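Local coordinates for protein glutathione S-transferase (Xanthomonas axonopodis pv. citri, PDB 6NV6) that probably conjugates glutathione to electrophilic substrates as a theta-class glutathione transferase, using a thioredoxin-like domain to bind the tripeptide, at residues A[10-13]-A[14-17]; A[95-98]-A[99-102]; A[161-164]-A[165-169]; A[187-190]-A[191-195]. One frame throughout, in Å; residues are numbered along the deposited sequence.

Contact 1. Residues A[10-13]-A[14-17]; sequences RNSS and NVRK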
loop_
_atom_site.group_PDB
_atom_site.type_symbol
_atom_site.label_atom_id
_atom_site.label_comp_id
_atom_site.label_asym_id
_atom_site.label_seq_id
_atom_site.Cartn_x
_atom_site.Cartn_y
_atom_site.Cartn_z
ATOM N N ARG A 10 -6.482 10.097 5.362
ATOM C CA ARG A 10 -5.131 9.941 4.842
ATOM C C ARG A 10 -4.281 8.995 5.676
ATOM O O ARG A 10 -3.173 8.651 5.254
ATOM C CB ARG A 10 -4.476 11.320 4.738
ATOM C CG ARG A 10 -5.408 12.309 4.046
ATOM C CD ARG A 10 -4.872 13.728 3.892
ATOM N NE ARG A 10 -5.858 14.539 3.172
ATOM C CZ ARG A 10 -6.322 15.719 3.572
ATOM N NH1 ARG A 10 -5.877 16.270 4.694
ATOM N NH2 ARG A 10 -7.228 16.357 2.837
ATOM N N ASN A 11 -4.777 8.549 6.828
ATOM C CA ASN A 11 -4.093 7.574 7.668
ATOM C C ASN A 11 -4.560 6.146 7.405
ATOM O O ASN A 11 -4.238 5.242 8.184
ATOM C CB ASN A 11 -4.278 7.932 9.147
ATOM C CG ASN A 11 -5.692 7.657 9.642
ATOM O OD1 ASN A 11 -6.654 7.683 8.864
ATOM N ND2 ASN A 11 -5.828 7.391 10.940
ATOM N N SER A 12 -5.312 5.925 6.333
ATOM C CA SER A 12 -5.674 4.591 5.874
ATOM C C SER A 12 -4.724 4.133 4.770
ATOM O O SER A 12 -4.350 4.914 3.887
ATOM C CB SER A 12 -7.116 4.579 5.369
ATOM O OG SER A 12 -7.319 3.584 4.373
ATOM N N SER A 13 -4.331 2.860 4.834
ATOM C CA SER A 13 -3.395 2.310 3.854
ATOM C C SER A 13 -4.025 2.215 2.470
ATOM O O SER A 13 -3.340 2.380 1.450
ATOM C CB SER A 13 -2.906 0.928 4.326
ATOM O OG SER A 13 -1.944 1.034 5.370
ATOM N N ASN A 14 -5.328 1.951 2.426
ATOM C CA ASN A 14 -6.028 1.904 1.153
ATOM C C ASN A 14 -6.083 3.284 0.509
ATOM O O ASN A 14 -5.878 3.421 -0.703
ATOM C CB ASN A 14 -7.428 1.343 1.362
ATOM C CG ASN A 14 -7.429 -0.159 1.550
ATOM O OD1 ASN A 14 -6.506 -0.845 1.121
ATOM N ND2 ASN A 14 -8.472 -0.681 2.179
ATOM N N VAL A 15 -6.340 4.320 1.311
ATOM C CA VAL A 15 -6.351 5.677 0.786
ATOM C C VAL A 15 -4.933 6.097 0.409
ATOM O O VAL A 15 -4.719 6.780 -0.602
ATOM C CB VAL A 15 -6.998 6.621 1.823
ATOM C CG1 VAL A 15 -6.978 8.073 1.350
ATOM C CG2 VAL A 15 -8.429 6.168 2.163
ATOM N N ARG A 16 -3.938 5.658 1.185
ATOM C CA ARG A 16 -2.551 5.923 0.820
ATOM C C ARG A 16 -2.235 5.367 -0.559
ATOM O O ARG A 16 -1.554 6.019 -1.359
ATOM C CB ARG A 16 -1.607 5.311 1.850
ATOM C CG ARG A 16 -1.491 6.079 3.148
ATOM C CD ARG A 16 -0.617 5.308 4.137
ATOM N NE ARG A 16 -0.442 6.034 5.387
ATOM C CZ ARG A 16 -0.837 5.590 6.575
ATOM N NH1 ARG A 16 -1.412 4.399 6.682
ATOM N NH2 ARG A 16 -0.647 6.341 7.651
ATOM N N LYS A 17 -2.714 4.152 -0.844
ATOM C CA LYS A 17 -2.539 3.548 -2.162
ATOM C C LYS A 17 -2.979 4.493 -3.264
ATOM O O LYS A 17 -2.302 4.631 -4.292
ATOM C CB LYS A 17 -3.363 2.270 -2.270
ATOM C CG LYS A 17 -2.889 1.093 -1.472
ATOM C CD LYS A 17 -3.708 -0.094 -1.909
ATOM C CE LYS A 17 -3.920 -1.093 -0.811
ATOM N NZ LYS A 17 -5.087 -1.920 -1.183
HETATM O O HOH W 1 -2.011 5.236 9.985
#
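Arg10 turns its backbone toward the side chain of Arg16, its carbonyl O lying over one face of that guanidinium, where the loop after strand 4-7 enters helix 13-25 of the thioredoxin-like domain. In theta-class enzymes this junction usually carries the serine that activates the glutathione thiol. Arg10 O and Arg16 NH2 are both hydrogen-bonded to Thr204 OG1, which ties the loop and the helix to the C-terminal tail. The carbonyl carbon of Asn11 sits 3.5 Å above the Arg16 guanidinium plane, toward its rim, and Asn11 O takes a hydrogen from a water 2.9 Å away. That water lies in the guanidinium plane at its edge and accepts from Arg16 NH2 at 2.9 Å. Ser12 is the N-cap: chi1 of 152° brings OG beside its carbonyl carbon, facing the N-H groups of the first turn. There OG accepts a nearly straight bond from Val15 N (3.3 Å, 169° at the hydrogen) and a weak one from Asn14 N. Ser12 O then receives Arg16 N, beginning the helical pattern. Ser13 O takes up Lys17 N at 3.0 Å. Lys17 NZ donates to Asn14 OD1 at 2.9 Å and also to Asn69 OD1.

Contact 2. Residues A[95-98]-A[99-102]; sequences DRWM and DWTT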
loop_
_atom_site.group_PDB
_atom_site.type_symbol
_atom_site.label_atom_id
_atom_site.label_comp_id
_atom_site.label_asym_id
_atom_site.label_seq_id
_atom_site.Cartn_x
_atom_site.Cartn_y
_atom_site.Cartn_z
ATOM N N ASP A 95 0.963 -7.664 -10.690
ATOM C CA ASP A 95 -0.468 -7.857 -10.495
ATOM C C ASP A 95 -0.741 -8.817 -9.349
ATOM O O ASP A 95 -1.632 -8.578 -8.525
ATOM C CB ASP A 95 -1.102 -8.372 -11.782
ATOM C CG ASP A 95 -2.513 -7.871 -11.966
ATOM O OD1 ASP A 95 -3.051 -7.210 -11.041
ATOM O OD2 ASP A 95 -3.092 -8.137 -13.034
ATOM N N ARG A 96 0.038 -9.897 -9.268
ATOM C CA ARG A 96 -0.176 -10.913 -8.244
ATOM C C ARG A 96 0.065 -10.373 -6.839
ATOM O O ARG A 96 -0.528 -10.875 -5.873
ATOM C CB ARG A 96 0.742 -12.100 -8.503
ATOM C CG ARG A 96 2.182 -11.761 -8.207
ATOM C CD ARG A 96 3.051 -12.955 -8.257
ATOM N NE ARG A 96 3.297 -13.328 -9.636
ATOM C CZ ARG A 96 4.503 -13.368 -10.176
ATOM N NH1 ARG A 96 5.564 -13.049 -9.445
ATOM N NH2 ARG A 96 4.644 -13.725 -11.443
ATOM N N TRP A 97 0.933 -9.366 -6.698
ATOM C CA TRP A 97 1.193 -8.824 -5.376
ATOM C C TRP A 97 0.117 -7.833 -4.995
ATOM O O TRP A 97 -0.143 -7.629 -3.804
ATOM C CB TRP A 97 2.582 -8.195 -5.318
ATOM C CG TRP A 97 3.631 -9.249 -5.346
ATOM C CD1 TRP A 97 4.431 -9.582 -6.392
ATOM C CD2 TRP A 97 3.956 -10.156 -4.285
ATOM N NE1 TRP A 97 5.247 -10.632 -6.048
ATOM C CE2 TRP A 97 4.976 -11.001 -4.759
ATOM C CE3 TRP A 97 3.481 -10.331 -2.979
ATOM C CZ2 TRP A 97 5.539 -12.004 -3.973
ATOM C CZ3 TRP A 97 4.037 -11.329 -2.198
ATOM C CH2 TRP A 97 5.059 -12.152 -2.700
ATOM N N MET A 98 -0.549 -7.251 -5.989
ATOM C CA MET A 98 -1.720 -6.436 -5.696
ATOM C C MET A 98 -2.837 -7.290 -5.103
ATOM O O MET A 98 -3.396 -6.958 -4.051
ATOM C CB MET A 98 -2.187 -5.724 -6.960
ATOM C CG MET A 98 -1.119 -4.863 -7.612
ATOM S SD MET A 98 -1.754 -3.943 -9.031
ATOM C CE MET A 98 -2.602 -2.606 -8.165
ATOM N N ASP A 99 -3.164 -8.406 -5.761
ATOM C CA ASP A 99 -4.177 -9.314 -5.231
ATOM C C ASP A 99 -3.747 -9.928 -3.902
ATOM O O ASP A 99 -4.559 -10.061 -2.981
ATOM C CB ASP A 99 -4.464 -10.416 -6.240
ATOM C CG ASP A 99 -5.487 -10.014 -7.270
ATOM O OD1 ASP A 99 -6.243 -9.048 -7.023
ATOM O OD2 ASP A 99 -5.528 -10.679 -8.323
ATOM N N TRP A 100 -2.477 -10.323 -3.791
ATOM C CA TRP A 100 -1.996 -10.963 -2.571
ATOM C C TRP A 100 -2.039 -10.009 -1.376
ATOM O O TRP A 100 -2.323 -10.430 -0.246
ATOM C CB TRP A 100 -0.582 -11.490 -2.822
ATOM C CG TRP A 100 0.088 -12.150 -1.654
ATOM C CD1 TRP A 100 0.125 -13.478 -1.382
ATOM C CD2 TRP A 100 0.871 -11.512 -0.637
ATOM N NE1 TRP A 100 0.859 -13.716 -0.241
ATOM C CE2 TRP A 100 1.330 -12.522 0.232
ATOM C CE3 TRP A 100 1.218 -10.180 -0.368
ATOM C CZ2 TRP A 100 2.111 -12.248 1.347
ATOM C CZ3 TRP A 100 2.003 -9.908 0.750
ATOM C CH2 TRP A 100 2.435 -10.938 1.590
ATOM N N THR A 101 -1.762 -8.724 -1.601
ATOM C CA THR A 101 -1.848 -7.761 -0.510
ATOM C C THR A 101 -3.252 -7.741 0.078
ATOM O O THR A 101 -3.429 -7.755 1.304
ATOM C CB THR A 101 -1.447 -6.368 -1.004
ATOM O OG1 THR A 101 -0.070 -6.373 -1.393
ATOM C CG2 THR A 101 -1.640 -5.336 0.093
ATOM N N THR A 102 -4.263 -7.726 -0.783
ATOM C CA THR A 102 -5.636 -7.742 -0.299
ATOM C C THR A 102 -6.037 -9.127 0.203
ATOM O O THR A 102 -6.570 -9.264 1.309
ATOM C CB THR A 102 -6.575 -7.269 -1.405
ATOM O OG1 THR A 102 -6.224 -5.927 -1.779
ATOM C CG2 THR A 102 -8.019 -7.323 -0.926
#
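Trp97 sets the edge of its indole against one face of the Trp100 indole, an edge-to-face pair with the six-membered rings 4.9 Å apart between centroids and their planes at 72°. The touching edge is CE3 and CZ3: Trp97 CZ3 stands 3.5 Å above the Trp100 plane, toward the rim, while Trp100 CE3 lies at the edge of the Trp97 ring, near its plane. The two side chains point the same way from neighbouring turns but leave the backbone differently. Trp97 CG lies beside its own N (chi1 -72°), whereas chi1 of 178° in Trp100 swings CG round beside the carbonyl carbon. Ala143 and Ala146 of helix 126-146 pack on Trp97, Leu139 on Trp100. On the backbone side, Trp97 O accepts twice from Thr101, from OG1 at 2.7 Å and from N at 2.9 Å, the donors arriving from opposite faces of the carbonyl plane; this satisfies the buried hydroxyl within its own helix. Met98, bent at its thioether, goes to helix 68-79 and Pro164. The whole is a T-shaped tryptophan pair spaced i to i+3, backed by an i to i+4 threonine bond, on the long helix 88-118 of the glutathione transferase all-helical domain.

Contact 3. Residues A[161-164]-A[165-169]; sequences GDIP and LGSFI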
loop_
_atom_site.group_PDB
_atom_site.type_symbol
_atom_site.label_atom_id
_atom_site.label_comp_id
_atom_site.label_asym_id
_atom_site.label_seq_id
_atom_site.Cartn_x
_atom_site.Cartn_y
_atom_site.Cartn_z
ATOM N N GLY A 161 2.340 -2.501 -9.378
ATOM C CA GLY A 161 2.320 -3.697 -8.560
ATOM C C GLY A 161 2.951 -3.511 -7.196
ATOM O O GLY A 161 2.595 -4.211 -6.246
ATOM N N ASP A 162 3.880 -2.566 -7.068
ATOM C CA ASP A 162 4.502 -2.312 -5.775
ATOM C C ASP A 162 3.637 -1.463 -4.849
ATOM O O ASP A 162 3.927 -1.380 -3.646
ATOM C CB ASP A 162 5.847 -1.611 -5.967
ATOM C CG ASP A 162 6.881 -2.498 -6.611
ATOM O OD1 ASP A 162 6.867 -2.635 -7.859
ATOM O OD2 ASP A 162 7.715 -3.042 -5.854
ATOM N N ILE A 163 2.589 -0.839 -5.369
ATOM C CA ILE A 163 1.901 0.222 -4.650
ATOM C C ILE A 163 1.026 -0.315 -3.517
ATOM O O ILE A 163 1.106 0.223 -2.405
ATOM C CB ILE A 163 1.109 1.082 -5.640
ATOM C CG1 ILE A 163 2.073 1.954 -6.438
ATOM C CG2 ILE A 163 0.070 1.944 -4.924
ATOM C CD1 ILE A 163 1.404 2.762 -7.525
ATOM N N PRO A 164 0.196 -1.354 -3.705
ATOM C CA PRO A 164 -0.640 -1.803 -2.571
ATOM C C PRO A 164 0.163 -2.269 -1.366
ATOM O O PRO A 164 -0.049 -1.754 -0.253
ATOM C CB PRO A 164 -1.478 -2.931 -3.181
ATOM C CG PRO A 164 -1.527 -2.609 -4.624
ATOM C CD PRO A 164 -0.201 -2.021 -4.959
ATOM N N LEU A 165 1.098 -3.215 -1.542
ATOM C CA LEU A 165 1.926 -3.626 -0.405
ATOM C C LEU A 165 2.839 -2.496 0.075
ATOM O O LEU A 165 3.108 -2.388 1.279
ATOM C CB LEU A 165 2.759 -4.853 -0.761
ATOM C CG LEU A 165 3.521 -5.471 0.411
ATOM C CD1 LEU A 165 2.568 -5.933 1.514
ATOM C CD2 LEU A 165 4.390 -6.621 -0.060
ATOM N N GLY A 166 3.321 -1.649 -0.845
ATOM C CA GLY A 166 4.160 -0.529 -0.454
ATOM C C GLY A 166 3.462 0.434 0.487
ATOM O O GLY A 166 4.103 1.029 1.360
ATOM N N SER A 167 2.145 0.595 0.336
ATOM C CA SER A 167 1.417 1.491 1.226
ATOM C C SER A 167 1.196 0.871 2.600
ATOM O O SER A 167 1.085 1.601 3.593
ATOM C CB SER A 167 0.085 1.899 0.593
ATOM O OG SER A 167 0.228 2.217 -0.782
ATOM N N PHE A 168 1.123 -0.460 2.682
ATOM C CA PHE A 168 1.060 -1.106 3.991
ATOM C C PHE A 168 2.421 -1.122 4.666
ATOM O O PHE A 168 2.514 -0.913 5.883
ATOM C CB PHE A 168 0.549 -2.541 3.866
ATOM C CG PHE A 168 -0.940 -2.656 3.716
ATOM C CD1 PHE A 168 -1.762 -2.686 4.823
ATOM C CD2 PHE A 168 -1.518 -2.753 2.459
ATOM C CE1 PHE A 168 -3.138 -2.804 4.679
ATOM C CE2 PHE A 168 -2.891 -2.867 2.312
ATOM C CZ PHE A 168 -3.703 -2.890 3.433
ATOM N N ILE A 169 3.487 -1.348 3.888
ATOM C CA ILE A 169 4.791 -1.629 4.482
ATOM C C ILE A 169 5.361 -0.409 5.187
ATOM O O ILE A 169 6.284 -0.543 6.005
ATOM C CB ILE A 169 5.769 -2.166 3.423
ATOM C CG1 ILE A 169 6.601 -3.293 4.025
ATOM C CG2 ILE A 169 6.655 -1.060 2.886
ATOM C CD1 ILE A 169 5.801 -4.553 4.260
HETATM O O HOH W 2 1.569 -4.884 -3.980
#
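Ser167 holds Ile163 O with two hydrogen bonds, OG at 2.7 Å and N at 3.0 Å, reaching the carbonyl from opposite faces of its plane. The hydroxyl gets there because chi1 (-43°) keeps OG beside the backbone N, pointing back down the helix, and its proton goes to Ile163 O. One residue further on, the ring of Phe168 presents its CD2 edge to Pro164 O at 3.2 Å; that carbonyl also receives weak bonds from Ser167 N and Phe168 N. Asp162 O accepts Gly166 N at 2.9 Å. Leu165 N gives its hydrogen to a water 3.0 Å away, which in turn donates to Gly161 O at 2.6 Å, so the water bridges this turn at the start of helix 163-174. This is the central, buried helix of the glutathione transferase C-terminal domain. The Asp162 carboxylate ties its start to the preceding loop, OD2 accepting from Leu153 N and OD1 hydrogen-bonding Ser154 OG. A further bond to OD2 comes from Trp188 NE1, so three partners grip this buried group. Further out, Trp20 of helix 13-25 lies against Ile163 and Ser167. Gly166 O accepts from Tyr198 OH.

Contact 4. Residues A[187-190]-A[191-195]; sequences AWYA and RLRVR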
loop_
_atom_site.group_PDB
_atom_site.type_symbol
_atom_site.label_atom_id
_atom_site.label_comp_id
_atom_site.label_asym_id
_atom_site.label_seq_id
_atom_site.Cartn_x
_atom_site.Cartn_y
_atom_site.Cartn_z
ATOM N N ALA A 187 15.240 -3.244 2.097
ATOM C CA ALA A 187 15.926 -2.456 1.075
ATOM C C ALA A 187 14.943 -1.927 0.039
ATOM O O ALA A 187 15.145 -0.836 -0.515
ATOM C CB ALA A 187 17.014 -3.297 0.407
ATOM N N TRP A 188 13.886 -2.696 -0.241
ATOM C CA TRP A 188 12.814 -2.232 -1.111
ATOM C C TRP A 188 12.099 -1.038 -0.494
ATOM O O TRP A 188 11.842 -0.036 -1.171
ATOM C CB TRP A 188 11.858 -3.395 -1.367
ATOM C CG TRP A 188 10.495 -3.105 -1.972
ATOM C CD1 TRP A 188 10.227 -2.747 -3.269
ATOM C CD2 TRP A 188 9.217 -3.254 -1.329
ATOM N NE1 TRP A 188 8.874 -2.638 -3.461
ATOM C CE2 TRP A 188 8.228 -2.949 -2.292
ATOM C CE3 TRP A 188 8.814 -3.612 -0.037
ATOM C CZ2 TRP A 188 6.851 -2.977 -1.998
ATOM C CZ3 TRP A 188 7.443 -3.646 0.252
ATOM C CH2 TRP A 188 6.482 -3.326 -0.727
ATOM N N TYR A 189 11.797 -1.121 0.802
ATOM C CA TYR A 189 11.199 0.009 1.493
ATOM C C TYR A 189 12.127 1.214 1.482
ATOM O O TYR A 189 11.662 2.355 1.384
ATOM C CB TYR A 189 10.854 -0.391 2.924
ATOM C CG TYR A 189 10.314 0.740 3.769
ATOM C CD1 TYR A 189 9.272 1.535 3.310
ATOM C CD2 TYR A 189 10.841 1.005 5.023
ATOM C CE1 TYR A 189 8.777 2.559 4.070
ATOM C CE2 TYR A 189 10.353 2.032 5.793
ATOM C CZ TYR A 189 9.324 2.804 5.314
ATOM O OH TYR A 189 8.848 3.835 6.082
ATOM N N ALA A 190 13.441 0.980 1.579
ATOM C CA ALA A 190 14.395 2.083 1.502
ATOM C C ALA A 190 14.354 2.758 0.138
ATOM O O ALA A 190 14.518 3.977 0.046
ATOM C CB ALA A 190 15.806 1.584 1.814
ATOM N N ARG A 191 14.114 1.996 -0.928
ATOM C CA ARG A 191 14.068 2.594 -2.254
ATOM C C ARG A 191 12.727 3.261 -2.514
ATOM O O ARG A 191 12.647 4.231 -3.281
ATOM C CB ARG A 191 14.345 1.536 -3.317
ATOM C CG ARG A 191 15.769 1.016 -3.297
ATOM C CD ARG A 191 16.024 0.071 -4.472
ATOM N NE ARG A 191 15.178 -1.127 -4.431
ATOM C CZ ARG A 191 15.490 -2.266 -3.809
ATOM N NH1 ARG A 191 14.597 -3.246 -3.727
ATOM N NH2 ARG A 191 16.662 -2.411 -3.202
ATOM N N LEU A 192 11.664 2.748 -1.895
ATOM C CA LEU A 192 10.387 3.442 -1.958
ATOM C C LEU A 192 10.494 4.812 -1.306
ATOM O O LEU A 192 9.987 5.806 -1.838
ATOM C CB LEU A 192 9.293 2.611 -1.280
ATOM C CG LEU A 192 8.901 1.305 -1.984
ATOM C CD1 LEU A 192 7.884 0.528 -1.164
ATOM C CD2 LEU A 192 8.385 1.558 -3.388
ATOM N N ARG A 193 11.188 4.885 -0.167
ATOM C CA ARG A 193 11.253 6.120 0.600
ATOM C C ARG A 193 11.953 7.241 -0.155
ATOM O O ARG A 193 11.702 8.412 0.141
ATOM C CB ARG A 193 11.931 5.860 1.943
ATOM C CG ARG A 193 10.981 5.199 2.954
ATOM C CD ARG A 193 11.523 5.174 4.381
ATOM N NE ARG A 193 12.976 5.313 4.468
ATOM C CZ ARG A 193 13.835 4.301 4.610
ATOM N NH1 ARG A 193 13.410 3.051 4.682
ATOM N NH2 ARG A 193 15.133 4.546 4.683
ATOM N N VAL A 194 12.784 6.930 -1.151
ATOM C CA VAL A 194 13.410 8.006 -1.919
ATOM C C VAL A 194 12.455 8.663 -2.908
ATOM O O VAL A 194 12.765 9.749 -3.421
ATOM C CB VAL A 194 14.661 7.522 -2.679
ATOM C CG1 VAL A 194 15.522 6.646 -1.786
ATOM C CG2 VAL A 194 14.279 6.780 -3.959
ATOM N N ARG A 195 11.292 8.050 -3.184
ATOM C CA ARG A 195 10.348 8.638 -4.139
ATOM C C ARG A 195 9.544 9.757 -3.479
ATOM O O ARG A 195 8.971 9.548 -2.405
ATOM C CB ARG A 195 9.396 7.582 -4.679
ATOM C CG ARG A 195 10.083 6.368 -5.267
ATOM C CD ARG A 195 9.062 5.395 -5.802
ATOM N NE ARG A 195 8.461 5.913 -7.021
ATOM C CZ ARG A 195 8.971 5.733 -8.231
ATOM N NH1 ARG A 195 10.085 5.032 -8.382
ATOM N NH2 ARG A 195 8.365 6.237 -9.291
#
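Leu192 N donates to Trp188 O at 2.9 Å, and Arg193 N to Tyr189 O at 3.0 Å. Ala187 O accepts Arg191 N at 3.0 Å and also lies 3.4 Å over one face of the Arg191 guanidinium; the chain is bent at chi3 (-62°), which folds that group back over the carbonyl. Arg191 NH1 is satisfied by Pro151 O, and Tyr152 adds a cation-pi contact. The polar ends of the two aromatic residues also find partners outside the segments: Trp188 NE1 has the carboxylate of Asp162, and Tyr189 OH is hydrogen-bonded to Glu174 OE2. Both rings belong to helix 183-193 of the GST C-terminal helical domain, where each is covered by the side chain four residues on. Leu192 CD1 makes a CH-pi contact over the six-membered ring of Trp188, 3.8 Å from its centroid. Arg193 CD lies 3.8 Å from the centroid of Tyr189 in the same manner. The Arg193 guanidinium curls back, bringing NH1 to the CD2-CE2 side of the ring, 3.3 Å from Tyr189 CD2, as an off-centre cation-pi partner with the planes 66° apart. Arg195 N donates to Leu192 O, and Arg195 NE forms a salt bridge with Glu24.

How the contacts relate
Along the chain the contacts come in order 1 to 4. Contact 1 opens the first helix of the thioredoxin-like domain, while contacts 2, 3 and 4 lie on helices 88-118, 163-174 and 183-193 of the helical part. Contact 3 is the hub, about 3 Å from the centre of the chain, with centres about 10, 9 and 11 Å from contacts 1, 2 and 4. It touches all three: Lys17 packs on Pro164 and Ser167, Thr101 on Leu165 and Phe168, Trp188 on Gly166 and Ile169. Contacts 1 and 4, centres about 18 Å apart and nearest atoms about 10 Å, do not meet. Helix 163-174 therefore connects the domain that binds glutathione in this family with helices 88-118 and 183-193.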